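Aminoglycoside N(3)-acetyltransferase (Enterobacter cloacae, PDB 6NP3) transfers the acetyl group of acetyl-CoA to the 3-amino group of 2-deoxystreptamine antibiotics such as gentamicin, and so probably confers resistance to them. Local coordinates at residues Asn208-Leu211 and Asp212-Ala216; Asp253-Ser256 and Phe257-Trp261; Gly99-Asn102 and Glu103-Thr107; Pro25-Leu29 and Arg30-Pro34; Ser145-Ala148 and Arg149-His153. All coordinates share one frame; numbering follows the deposited sequence. Where two conformers were deposited one is given.

Interaction 1. Residues Asn208-Leu211 and Asp212-Ala216; sequences NGIL and DEYAA. With LLL ((2R,3R,4R,5R)-2-((1S,2S,3R,4S,6R)-4,6-diamino-3-((2R,3R,6S)-3-amino-6-(aminomethyl)-tetrahydro-2H-pyran-2-yloxy)-2-hydr oxycyclohexyloxy)-5-methyl-4-(methylamino)-tetrahydro-2H-pyran-3,5-diol), chain B.
Leu211 and Tyr214 meet round a tight turn, and Asn208, at the start of the same stretch, reaches out to the gentamicin-type aminoglycoside. Its carboxamide uses both ends: OD1 accepts from ligand O52 at 2.7 Å, while ND2 donates to ligand O53 at 3.0 Å with a nearly straight N-H...O angle of 176°. Donor and acceptor together fix the rotation of the amide. Separately, ligand N61 makes a weak bond to OD1. The first torsion (chi1 -74°) turns CG away from the residue's own carbonyl, and the amide extends from the turn into the pocket.

Behind this first shell, the backbone folds back on itself. The amide N of Tyr214 donates to the carbonyl O of Leu211 at 2.8 Å, as the 3-10 segment 212-214 begins. A water molecule donates to both Asn208 O and Ala215 O, at 2.8 and 2.6 Å, tying the two ends of the turn. Between them Gly209, at positive phi (134°), lies with its CA 4.0 Å from that of Ala215, leaving little room for a side chain. Leu211 runs beside the Tyr214 ring in the same direction, its CB 3.8 Å from Tyr214 CD2, and Glu213 CG covers one ring face.

Further out, Asp212 makes a salt bridge with Arg183, and Tyr214 OH is hydrogen-bonded to His266. The turn lies in the loop between strand 196-205 and helix 222-233, and these two bonds join it to the loop of Arg183 and to the chain just past helix 251-265.

Interaction 2. Residues Asp253-Ser256 and Phe257-Trp261; sequences DIVS and FGIEW
Four backbone hydrogen bonds join residues 253-256 to residues 257-260, each from an amide to the carbonyl four positions earlier, the i to i+4 pattern of an alpha-helix. The straightest links Glu260 N to Ser256 O at 3.0 Å, with an N-H...O angle of 177°. Ile259 N reaches Val255 O at 2.9 Å. Gly258 N also sits 2.9 Å from Ile254 O but is more bent, at 143°, and Phe257 N donates to Asp253 O at 3.0 Å.

Side chains then cover these carbonyls. Ile259 CG1 rests 3.3 Å from Val255 O; a chi1 of -64° sets this branch beside its own backbone N and directs it back along the helix until its CD1 comes within 4.2 Å of Val255 CG1. Glu260 CG similarly approaches Ser256 O at 3.4 Å. The Phe257 ring swings outward and meets Tyr230 edge-to-face, while its CB lies close to Asp253 O and Ile254 O.

Outside the turn, Phe257 and Trp261 pack on helix 222-233, Val255 and Ile259 rest on helix 170-176, and Ile254 touches both. Asp253 OD2 is hydrogen-bonded to Tyr230 OH, and Ser256 OG to Ala252 O. The division of labour is plain: backbone bonds hold the helix together along its axis, while apolar side chains, aided by a few polar links, join it to two neighbouring helices.

Interaction 3. Residues Gly99-Asn102 and Glu103-Thr107; sequences GAIN and EFIRT
The Phe104 ring turns its edge to the first segment: Ala100 O lies in the ring plane, 3.3 Å from CD1, so the carbonyl oxygen faces ring hydrogens instead of the pi cloud. A chi1 of -67° points the ring away from its own carbonyl and leads it back toward the start of the helix. The second flat group, the Arg106 guanidinium, carries Thr107 CG2 over the centre of one face, 3.5 Å above it. At its edge sits Glu103 in a side-on, two-nitrogen grip. Arg106 NE donates to OE2 of Glu103 at 2.9 Å and within the guanidinium plane, although this oxygen is approached from above the carboxylate plane; Arg106 NH2 forms the salt bridge to Glu103 OE1 at 2.7 Å, on its syn side. OE2 also accepts from Ala94 N, so the carboxylate ties the helix to the preceding loop.

Across the segments, Ile105 N donates to Ile101 O at 3.0 Å and Arg106 N to Asn102 O at 2.9 Å. Ile105 CD1 packs against Ile101 CG2, and Asn102 OD1 lies 3.8 Å from Ile105 CD1. A water accepts from Glu103 N and donates to Gly99 O, bridging the beginning of the turn.

At the other end Thr107 OG1 donates to Glu103 O, in the carbonyl plane and on a lone pair, while Thr107 N donates to the same oxygen. The arrangement is that of a short alpha-helix, at whose approach Ala100 contributes to the cofactor site: it binds CoA and acetyl-CoA in other crystals of this protein.

Interaction 4. Residues Pro25-Leu29 and Arg30-Pro34; sequences PHVSL and RAVGP
Ser28 and Ala31 make the capping contact that starts helix 29-32. Among the hydrogen bonds, Ser28 OG, the N-cap oxygen, accepts weakly from Ala31 N at 3.3 Å; a chi1 of 168° swings OG away from its own N and over the first turn, where it can reach that amide. Ser28 O accepts from Val32 N at 3.2 Å and, weakly, from Ala31 N. One residue further on, Gly33 N donates to Leu29 O at 3.1 Å. Gly33 then leaves the helix with positive phi (90°), a conformation natural to a residue without a side chain.

Two waters supplement these bonds. One accepts from Arg30 N at 3.1 Å and lies at weak bonding range of Ser28 OG. The other donates to Leu29 O and Gly33 O, 2.7 Å from each, clamping the helix end.

Apolar contact is slight: Val27 CG1 meets Val32 CG2 at 4.1 Å. Other carbons lie beside oxygens, Val32 CG2 at 3.4 Å from Ser28 O and Ala31 CB next to Ser28 OG.

Residues His26 to Arg30 bind CoA and acetyl-CoA in other crystals of the protein, which makes this turn part of the cofactor site. Strand 22-27 runs into it alongside strand 156-160, to which His26 and Ser28 are hydrogen-bonded; Val32 packs on strands 156-160 and 244-250, and Val27 and Leu29 touch helix 39-50.

Interaction 5. Residues Ser145-Ala148 and Arg149-His153; sequences SPIA and RFLAH
Arg149 folds back over Ser145 and Pro146 at the start of helix 146-151, a short alpha-helix with Ser145 as N-cap. The cap itself is weak: Ser145 OG accepts from Ala148 N at 3.4 Å, and the same OG is also hydrogen-bonded to Gly142 O. Regular i to i+4 bonds follow, among them Phe150 N to Pro146 O at 2.9 Å and Leu151 N to Ile147 O at 3.0 Å.

The close-packed side is mainly apolar. Ile147 CG2 meets Leu151 CD1 at 4.0 Å, and the Leu151 side chain lies over the carbonyl of Ile147, its CG 3.3 Å from Ile147 O. In Phe150 a chi1 of 168° sends the ring away from the first turn and onto Met22 and Met24 of strand 22-27, where Ile147 also touches Met24. Leu151 bears on Val255 of helix 251-265, and Ile147, Ala148 and Leu151 all contact Tyr172 of helix 170-176.

On the exposed side, at Ala152, the bonding becomes less straight: its N still donates to Ala148 O, but with a bent N-H...O angle of 136°. Next along the chain is His153, whose NE2 is hydrogen-bonded to Asp127.

Arg149 is well tethered by contrast: NH2 bonds to Pro134 O and Leu131 O, NH1 to Arg144 O. These carbonyls set the guanidinium across the helix start, alongside the proline ring, with NH2 3.6 Å from Pro146 CG and Ser145 O over one face, 3.4 Å above the guanidinium plane.

Overall arrangement
Along the chain the order is interaction 4, 3, 5, 1, 2, each closing before the next opens. Interactions 3 and 4 form one group, centres 12 Å apart, where Leu29 CD1 packs 3.9 Å from Ala100 CB; both contribute residues to the CoA site. A second group runs through interaction 2: its helix 251-265 touches interaction 5 through Val255 and Leu151, and interaction 1 through Trp261 and Tyr214. The groups are separate, with interactions 2 and 3 centred about 28 Å apart on opposite sides of the chain's centre. Strand 22-27 of the mixed sheet links them, ending in interaction 4 and supporting interaction 5. Cofactor-binding turns and the aminoglycoside-binding Asn208 thus belong to different parts of one fold.

Interaction 1. Residues Asn208-Leu211 and Asp212-Ala216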
# COMPACT_ATOMS: atom_id res chain seq x y z
N ASN A 208 -8.26 10.06 -0.52
CA ASN A 208 -7.59 11.34 -0.37
C ASN A 208 -8.25 12.22 0.69
O ASN A 208 -8.18 13.45 0.62
CB ASN A 208 -7.50 12.06 -1.71
CG ASN A 208 -6.49 11.44 -2.60
OD1 ASN A 208 -5.33 11.26 -2.21
ND2 ASN A 208 -6.90 11.07 -3.77
N GLY A 209 -8.86 11.60 1.69
CA GLY A 209 -9.47 12.31 2.80
C GLY A 209 -10.85 11.76 3.10
O GLY A 209 -11.79 11.98 2.33
N ILE A 210 -11.01 11.09 4.24
CA ILE A 210 -12.26 10.41 4.53
C ILE A 210 -13.35 11.39 4.96
O ILE A 210 -14.54 11.08 4.83
CB ILE A 210 -12.05 9.29 5.57
CG1 ILE A 210 -13.28 8.37 5.68
CG2 ILE A 210 -11.65 9.85 6.94
CD1 ILE A 210 -13.62 7.64 4.42
N LEU A 211 -12.97 12.53 5.54
CA LEU A 211 -13.90 13.61 5.84
C LEU A 211 -13.36 14.88 5.19
O LEU A 211 -12.17 14.98 4.88
CB LEU A 211 -14.03 13.87 7.34
CG LEU A 211 -14.51 12.73 8.23
CD1 LEU A 211 -14.59 13.24 9.67
CD2 LEU A 211 -15.82 12.16 7.78
N ASP A 212 -14.26 15.86 5.02
CA ASP A 212 -13.86 17.13 4.40
C ASP A 212 -12.62 17.72 5.07
O ASP A 212 -11.73 18.23 4.39
CB ASP A 212 -15.02 18.14 4.46
CG ASP A 212 -16.21 17.73 3.61
OD1 ASP A 212 -16.05 16.88 2.72
OD2 ASP A 212 -17.31 18.30 3.84
N GLU A 213 -12.56 17.66 6.40
CA GLU A 213 -11.46 18.30 7.10
C GLU A 213 -10.14 17.58 6.89
O GLU A 213 -9.09 18.13 7.26
CB GLU A 213 -11.76 18.39 8.59
CG GLU A 213 -11.93 17.04 9.29
CD GLU A 213 -12.61 17.19 10.62
OE1 GLU A 213 -11.91 17.34 11.64
OE2 GLU A 213 -13.85 17.19 10.65
N TYR A 214 -10.16 16.38 6.31
CA TYR A 214 -8.94 15.62 6.02
C TYR A 214 -8.59 15.63 4.54
O TYR A 214 -7.65 14.93 4.13
CB TYR A 214 -9.05 14.16 6.52
CG TYR A 214 -9.35 14.06 7.98
CD1 TYR A 214 -8.49 14.61 8.90
CD2 TYR A 214 -10.46 13.40 8.44
CE1 TYR A 214 -8.76 14.54 10.25
CE2 TYR A 214 -10.71 13.27 9.77
CZ TYR A 214 -9.88 13.87 10.68
OH TYR A 214 -10.16 13.78 12.03
N ALA A 215 -9.32 16.40 3.72
CA ALA A 215 -9.24 16.30 2.27
C ALA A 215 -8.52 17.46 1.60
O ALA A 215 -8.55 17.56 0.37
CB ALA A 215 -10.65 16.13 1.68
N ALA A 216 -7.84 18.31 2.36
CA ALA A 216 -7.02 19.35 1.74
C ALA A 216 -6.00 18.70 0.81
O ALA A 216 -5.42 17.67 1.17
CB ALA A 216 -6.29 20.14 2.83
C11 LLL B . -1.26 10.94 -1.14
O11 LLL B . -1.60 9.61 -0.68
C21 LLL B . 0.18 11.21 -0.70
N21 LLL B . 0.98 10.07 -1.13
C31 LLL B . 0.27 11.25 0.78
C41 LLL B . -0.62 12.37 1.28
C51 LLL B . -2.04 12.11 0.78
O51 LLL B . -2.06 12.00 -0.61
C61 LLL B . -2.95 13.26 1.16
N61 LLL B . -4.29 12.97 0.65
C12 LLL B . -3.96 6.66 -2.56
N12 LLL B . -5.04 5.83 -3.08
C22 LLL B . -4.02 6.77 -1.04
C32 LLL B . -2.82 7.59 -0.59
N32 LLL B . -2.83 7.69 0.87
C42 LLL B . -2.81 9.01 -1.16
C52 LLL B . -2.89 8.93 -2.69
O52 LLL B . -3.07 10.24 -3.19
C62 LLL B . -4.04 8.07 -3.17
O62 LLL B . -3.94 7.94 -4.57
C13 LLL B . -5.10 8.25 -5.35
C23 LLL B . -5.04 7.36 -6.59
O23 LLL B . -4.93 6.02 -6.16
C33 LLL B . -3.78 7.68 -7.43
N33 LLL B . -3.80 6.89 -8.68
C43 LLL B . -3.77 9.19 -7.74
O43 LLL B . -4.82 9.43 -8.64
C53 LLL B . -3.95 10.00 -6.45
O53 LLL B . -5.12 9.64 -5.75
C83 LLL B . -2.42 9.59 -8.36
C93 LLL B . -2.54 6.13 -8.84
O HOH W 1 -8.34 15.51 -1.22

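Interaction 2. Residues Asp253-Ser256 and Phe257-Trp261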
# COMPACT_ATOMS: atom_id res chain seq x y z
N ASP A 253 -2.59 -3.53 15.22
CA ASP A 253 -2.64 -2.59 16.33
C ASP A 253 -2.85 -1.16 15.85
O ASP A 253 -3.68 -0.44 16.42
CB ASP A 253 -1.37 -2.69 17.17
CG ASP A 253 -1.52 -1.99 18.50
OD1 ASP A 253 -2.41 -2.38 19.27
OD2 ASP A 253 -0.76 -1.05 18.75
N ILE A 254 -2.13 -0.71 14.82
CA ILE A 254 -2.31 0.67 14.36
C ILE A 254 -3.68 0.86 13.73
O ILE A 254 -4.29 1.92 13.88
CB ILE A 254 -1.16 1.13 13.44
CG1 ILE A 254 -1.16 2.67 13.33
CG2 ILE A 254 -1.23 0.45 12.08
CD1 ILE A 254 -0.00 3.25 12.58
N VAL A 255 -4.20 -0.15 13.04
CA VAL A 255 -5.53 -0.03 12.45
C VAL A 255 -6.60 0.01 13.53
O VAL A 255 -7.53 0.83 13.47
CB VAL A 255 -5.76 -1.14 11.40
CG1 VAL A 255 -7.22 -1.18 10.97
CG2 VAL A 255 -4.85 -0.87 10.20
N SER A 256 -6.50 -0.84 14.55
CA SER A 256 -7.46 -0.74 15.65
C SER A 256 -7.39 0.64 16.30
O SER A 256 -8.43 1.28 16.57
CB SER A 256 -7.18 -1.84 16.66
OG SER A 256 -7.46 -3.11 16.11
N PHE A 257 -6.18 1.13 16.54
CA PHE A 257 -6.01 2.46 17.11
C PHE A 257 -6.67 3.49 16.22
O PHE A 257 -7.34 4.42 16.71
CB PHE A 257 -4.52 2.75 17.26
CG PHE A 257 -4.20 4.14 17.73
CD1 PHE A 257 -4.04 5.17 16.83
CD2 PHE A 257 -4.03 4.42 19.08
CE1 PHE A 257 -3.74 6.45 17.24
CE2 PHE A 257 -3.74 5.72 19.48
CZ PHE A 257 -3.55 6.70 18.57
N GLY A 258 -6.55 3.34 14.90
CA GLY A 258 -7.11 4.33 14.00
C GLY A 258 -8.63 4.32 13.94
O GLY A 258 -9.27 5.38 13.86
N ILE A 259 -9.23 3.13 14.03
CA ILE A 259 -10.69 3.05 14.14
C ILE A 259 -11.16 3.78 15.39
O ILE A 259 -12.12 4.57 15.35
CB ILE A 259 -11.14 1.57 14.14
CG1 ILE A 259 -10.79 0.92 12.80
CG2 ILE A 259 -12.63 1.45 14.45
CD1 ILE A 259 -10.88 -0.60 12.84
N GLU A 260 -10.53 3.47 16.52
CA GLU A 260 -10.88 4.14 17.77
C GLU A 260 -10.67 5.65 17.67
O GLU A 260 -11.48 6.43 18.18
CB GLU A 260 -10.07 3.55 18.92
CG GLU A 260 -10.37 2.11 19.20
CD GLU A 260 -9.46 1.48 20.24
OE1 GLU A 260 -8.76 2.22 20.97
OE2 GLU A 260 -9.44 0.24 20.33
N TRP A 261 -9.59 6.08 17.02
CA TRP A 261 -9.25 7.49 16.93
C TRP A 261 -10.32 8.24 16.17
O TRP A 261 -10.80 9.30 16.61
CB TRP A 261 -7.89 7.60 16.22
CG TRP A 261 -7.23 8.93 16.17
CD1 TRP A 261 -6.22 9.35 16.98
CD2 TRP A 261 -7.46 9.98 15.23
NE1 TRP A 261 -5.81 10.60 16.62
CE2 TRP A 261 -6.56 11.02 15.55
CE3 TRP A 261 -8.34 10.16 14.16
CZ2 TRP A 261 -6.51 12.21 14.83
CZ3 TRP A 261 -8.29 11.34 13.45
CH2 TRP A 261 -7.38 12.35 13.79

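Interaction 3. Residues Gly99-Asn102 and Glu103-Thr107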
# COMPACT_ATOMS: atom_id res chain seq x y z
N GLY A 99 6.63 5.17 -4.57
CA GLY A 99 7.96 4.63 -4.34
C GLY A 99 8.55 3.92 -5.54
O GLY A 99 7.90 3.03 -6.09
N ALA A 100 9.78 4.27 -5.93
CA ALA A 100 10.42 3.61 -7.06
C ALA A 100 10.72 2.14 -6.78
O ALA A 100 10.95 1.38 -7.72
CB ALA A 100 11.69 4.36 -7.47
N ILE A 101 10.73 1.71 -5.52
CA ILE A 101 11.00 0.31 -5.25
C ILE A 101 9.87 -0.57 -5.77
O ILE A 101 10.09 -1.76 -6.03
CB ILE A 101 11.24 0.10 -3.75
CG1 ILE A 101 12.02 -1.20 -3.55
CG2 ILE A 101 9.93 0.04 -2.96
CD1 ILE A 101 12.41 -1.47 -2.13
N ASN A 102 8.66 -0.03 -5.92
CA ASN A 102 7.52 -0.90 -6.19
C ASN A 102 7.60 -1.56 -7.55
O ASN A 102 7.12 -2.68 -7.72
CB ASN A 102 6.22 -0.13 -5.97
CG ASN A 102 5.93 0.06 -4.52
OD1 ASN A 102 6.29 -0.79 -3.69
ND2 ASN A 102 5.26 1.15 -4.19
N GLU A 103 8.19 -0.89 -8.54
CA GLU A 103 8.34 -1.54 -9.84
C GLU A 103 9.30 -2.72 -9.76
O GLU A 103 9.11 -3.70 -10.48
CB GLU A 103 8.76 -0.49 -10.87
CG GLU A 103 8.99 -1.01 -12.29
CD GLU A 103 7.72 -1.47 -12.98
OE1 GLU A 103 7.81 -1.85 -14.18
OE2 GLU A 103 6.63 -1.47 -12.36
N PHE A 104 10.31 -2.64 -8.89
CA PHE A 104 11.20 -3.77 -8.67
C PHE A 104 10.48 -4.90 -7.95
O PHE A 104 10.67 -6.07 -8.28
CB PHE A 104 12.43 -3.34 -7.87
CG PHE A 104 13.33 -2.39 -8.61
CD1 PHE A 104 13.08 -1.04 -8.61
CD2 PHE A 104 14.42 -2.86 -9.32
CE1 PHE A 104 13.89 -0.16 -9.31
CE2 PHE A 104 15.24 -2.00 -10.01
CZ PHE A 104 14.98 -0.65 -10.01
N ILE A 105 9.66 -4.58 -6.96
CA ILE A 105 8.88 -5.62 -6.29
C ILE A 105 7.97 -6.33 -7.28
O ILE A 105 7.92 -7.57 -7.35
CB ILE A 105 8.09 -5.01 -5.11
CG1 ILE A 105 9.06 -4.52 -4.02
CG2 ILE A 105 7.12 -6.04 -4.54
CD1 ILE A 105 8.38 -3.84 -2.83
N ARG A 106 7.19 -5.57 -8.03
CA ARG A 106 6.16 -6.20 -8.83
C ARG A 106 6.73 -7.04 -9.98
O ARG A 106 6.07 -7.98 -10.42
CB ARG A 106 5.13 -5.18 -9.32
CG ARG A 106 5.57 -4.33 -10.48
CD ARG A 106 4.98 -4.82 -11.79
NE ARG A 106 5.47 -4.02 -12.91
CZ ARG A 106 5.45 -4.42 -14.17
NH1 ARG A 106 4.87 -5.56 -14.48
NH2 ARG A 106 5.96 -3.64 -15.11
N THR A 107 7.93 -6.72 -10.47
CA THR A 107 8.57 -7.52 -11.51
C THR A 107 9.40 -8.68 -10.97
O THR A 107 10.01 -9.42 -11.76
CB THR A 107 9.45 -6.63 -12.41
OG1 THR A 107 10.41 -5.93 -11.62
CG2 THR A 107 8.59 -5.65 -13.20
O HOH W 2 7.65 1.96 -8.61

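Interaction 4. Residues Pro25-Leu29 and Arg30-Pro34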
# COMPACT_ATOMS: atom_id res chain seq x y z
N PRO A 25 6.14 -3.00 3.07
CA PRO A 25 7.10 -1.90 3.15
C PRO A 25 6.59 -0.61 2.51
O PRO A 25 5.85 -0.61 1.53
CB PRO A 25 8.31 -2.44 2.36
CG PRO A 25 7.66 -3.25 1.27
CD PRO A 25 6.42 -3.89 1.92
N HIS A 26 7.07 0.48 3.08
CA HIS A 26 6.90 1.83 2.53
C HIS A 26 8.30 2.43 2.58
O HIS A 26 8.87 2.55 3.65
CB HIS A 26 5.93 2.70 3.36
CG HIS A 26 4.53 2.19 3.35
ND1 HIS A 26 3.75 2.21 2.22
CD2 HIS A 26 3.79 1.60 4.32
CE1 HIS A 26 2.57 1.67 2.50
NE2 HIS A 26 2.58 1.30 3.76
N VAL A 27 8.84 2.79 1.42
CA VAL A 27 10.28 3.09 1.33
C VAL A 27 10.52 4.44 0.67
O VAL A 27 9.98 4.73 -0.40
CB VAL A 27 11.01 1.99 0.53
CG1 VAL A 27 12.52 2.27 0.46
CG2 VAL A 27 10.71 0.62 1.09
N SER A 28 11.39 5.24 1.29
CA SER A 28 12.03 6.37 0.64
C SER A 28 13.45 5.97 0.24
O SER A 28 14.35 5.88 1.08
CB SER A 28 12.08 7.57 1.58
OG SER A 28 12.94 8.57 1.05
N LEU A 29 13.67 5.73 -1.05
CA LEU A 29 15.00 5.31 -1.49
C LEU A 29 16.04 6.41 -1.32
O LEU A 29 17.21 6.11 -1.10
CB LEU A 29 14.95 4.80 -2.93
CG LEU A 29 14.26 3.44 -3.11
CD1 LEU A 29 13.97 3.16 -4.57
CD2 LEU A 29 15.09 2.31 -2.50
N ARG A 30 15.62 7.68 -1.38
CA ARG A 30 16.55 8.78 -1.13
C ARG A 30 17.09 8.72 0.30
O ARG A 30 18.27 9.01 0.54
CB ARG A 30 15.84 10.12 -1.39
CG ARG A 30 16.77 11.32 -1.58
CD ARG A 30 16.05 12.58 -2.07
NE ARG A 30 14.77 12.32 -2.73
CZ ARG A 30 14.62 11.98 -4.00
NH1 ARG A 30 15.68 11.83 -4.79
NH2 ARG A 30 13.41 11.76 -4.49
N ALA A 31 16.24 8.35 1.25
CA ALA A 31 16.69 8.25 2.63
C ALA A 31 17.59 7.04 2.83
O ALA A 31 18.53 7.09 3.64
CB ALA A 31 15.50 8.13 3.57
N VAL A 32 17.34 5.96 2.10
CA VAL A 32 18.16 4.75 2.24
C VAL A 32 19.60 5.01 1.80
O VAL A 32 20.55 4.55 2.43
CB VAL A 32 17.52 3.59 1.47
CG1 VAL A 32 18.48 2.40 1.39
CG2 VAL A 32 16.20 3.19 2.10
N GLY A 33 19.77 5.73 0.69
CA GLY A 33 21.09 6.00 0.17
C GLY A 33 21.56 4.95 -0.81
O GLY A 33 20.87 3.97 -1.10
N PRO A 34 22.77 5.13 -1.33
CA PRO A 34 23.28 4.24 -2.37
C PRO A 34 23.26 2.78 -1.95
O PRO A 34 23.63 2.43 -0.83
CB PRO A 34 24.71 4.73 -2.61
CG PRO A 34 24.70 6.16 -2.18
CD PRO A 34 23.69 6.26 -1.06
O HOH W 3 12.90 8.86 -2.27
O HOH W 4 18.40 3.87 -2.09

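Interaction 5. Residues Ser145-Ala148 and Arg149-His153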
# COMPACT_ATOMS: atom_id res chain seq x y z
N SER A 145 -10.45 -6.68 0.82
CA SER A 145 -9.27 -6.33 0.05
C SER A 145 -8.04 -7.06 0.54
O SER A 145 -8.02 -7.67 1.62
CB SER A 145 -9.01 -4.83 0.13
OG SER A 145 -8.49 -4.49 1.40
N PRO A 146 -6.93 -6.96 -0.20
CA PRO A 146 -5.67 -7.53 0.30
C PRO A 146 -5.23 -6.94 1.62
O PRO A 146 -4.61 -7.64 2.43
CB PRO A 146 -4.69 -7.22 -0.83
CG PRO A 146 -5.54 -7.27 -2.08
CD PRO A 146 -6.84 -6.59 -1.62
N ILE A 147 -5.53 -5.67 1.88
CA ILE A 147 -5.21 -5.10 3.18
C ILE A 147 -5.97 -5.82 4.28
O ILE A 147 -5.41 -6.08 5.35
CB ILE A 147 -5.55 -3.60 3.20
CG1 ILE A 147 -4.74 -2.81 2.20
CG2 ILE A 147 -5.47 -3.00 4.61
CD1 ILE A 147 -3.34 -2.78 2.49
N ALA A 148 -7.25 -6.09 4.07
CA ALA A 148 -7.99 -6.84 5.08
C ALA A 148 -7.30 -8.15 5.42
O ALA A 148 -7.21 -8.53 6.59
CB ALA A 148 -9.42 -7.07 4.62
N ARG A 149 -6.87 -8.90 4.41
CA ARG A 149 -6.23 -10.18 4.67
C ARG A 149 -4.87 -10.01 5.34
O ARG A 149 -4.52 -10.77 6.25
CB ARG A 149 -6.19 -10.99 3.37
CG ARG A 149 -7.58 -11.48 3.00
CD ARG A 149 -7.61 -12.37 1.75
NE ARG A 149 -7.20 -11.65 0.55
CZ ARG A 149 -8.00 -10.84 -0.15
NH1 ARG A 149 -9.27 -10.63 0.18
NH2 ARG A 149 -7.51 -10.21 -1.20
N PHE A 150 -4.09 -9.00 4.93
CA PHE A 150 -2.82 -8.67 5.58
C PHE A 150 -3.02 -8.43 7.07
O PHE A 150 -2.22 -8.89 7.89
CB PHE A 150 -2.28 -7.42 4.87
CG PHE A 150 -1.13 -6.72 5.53
CD1 PHE A 150 0.13 -7.23 5.46
CD2 PHE A 150 -1.32 -5.51 6.15
CE1 PHE A 150 1.17 -6.58 6.03
CE2 PHE A 150 -0.24 -4.86 6.72
CZ PHE A 150 0.99 -5.40 6.64
N LEU A 151 -4.09 -7.71 7.43
CA LEU A 151 -4.36 -7.40 8.82
C LEU A 151 -4.77 -8.64 9.58
O LEU A 151 -4.59 -8.68 10.80
CB LEU A 151 -5.49 -6.39 8.94
CG LEU A 151 -5.15 -4.99 8.44
CD1 LEU A 151 -6.38 -4.12 8.31
CD2 LEU A 151 -4.08 -4.33 9.27
N ALA A 152 -5.29 -9.66 8.91
CA ALA A 152 -5.60 -10.94 9.54
C ALA A 152 -4.41 -11.90 9.56
O ALA A 152 -4.53 -13.00 10.12
CB ALA A 152 -6.80 -11.58 8.82
N HIS A 153 -3.28 -11.52 8.97
CA HIS A 153 -2.15 -12.40 8.73
C HIS A 153 -0.92 -11.89 9.45
O HIS A 153 0.21 -12.04 8.98
CB HIS A 153 -1.89 -12.49 7.23
CG HIS A 153 -1.09 -13.67 6.79
ND1 HIS A 153 -1.20 -14.93 7.35
CD2 HIS A 153 -0.18 -13.77 5.80
CE1 HIS A 153 -0.40 -15.76 6.69
NE2 HIS A 153 0.23 -15.08 5.75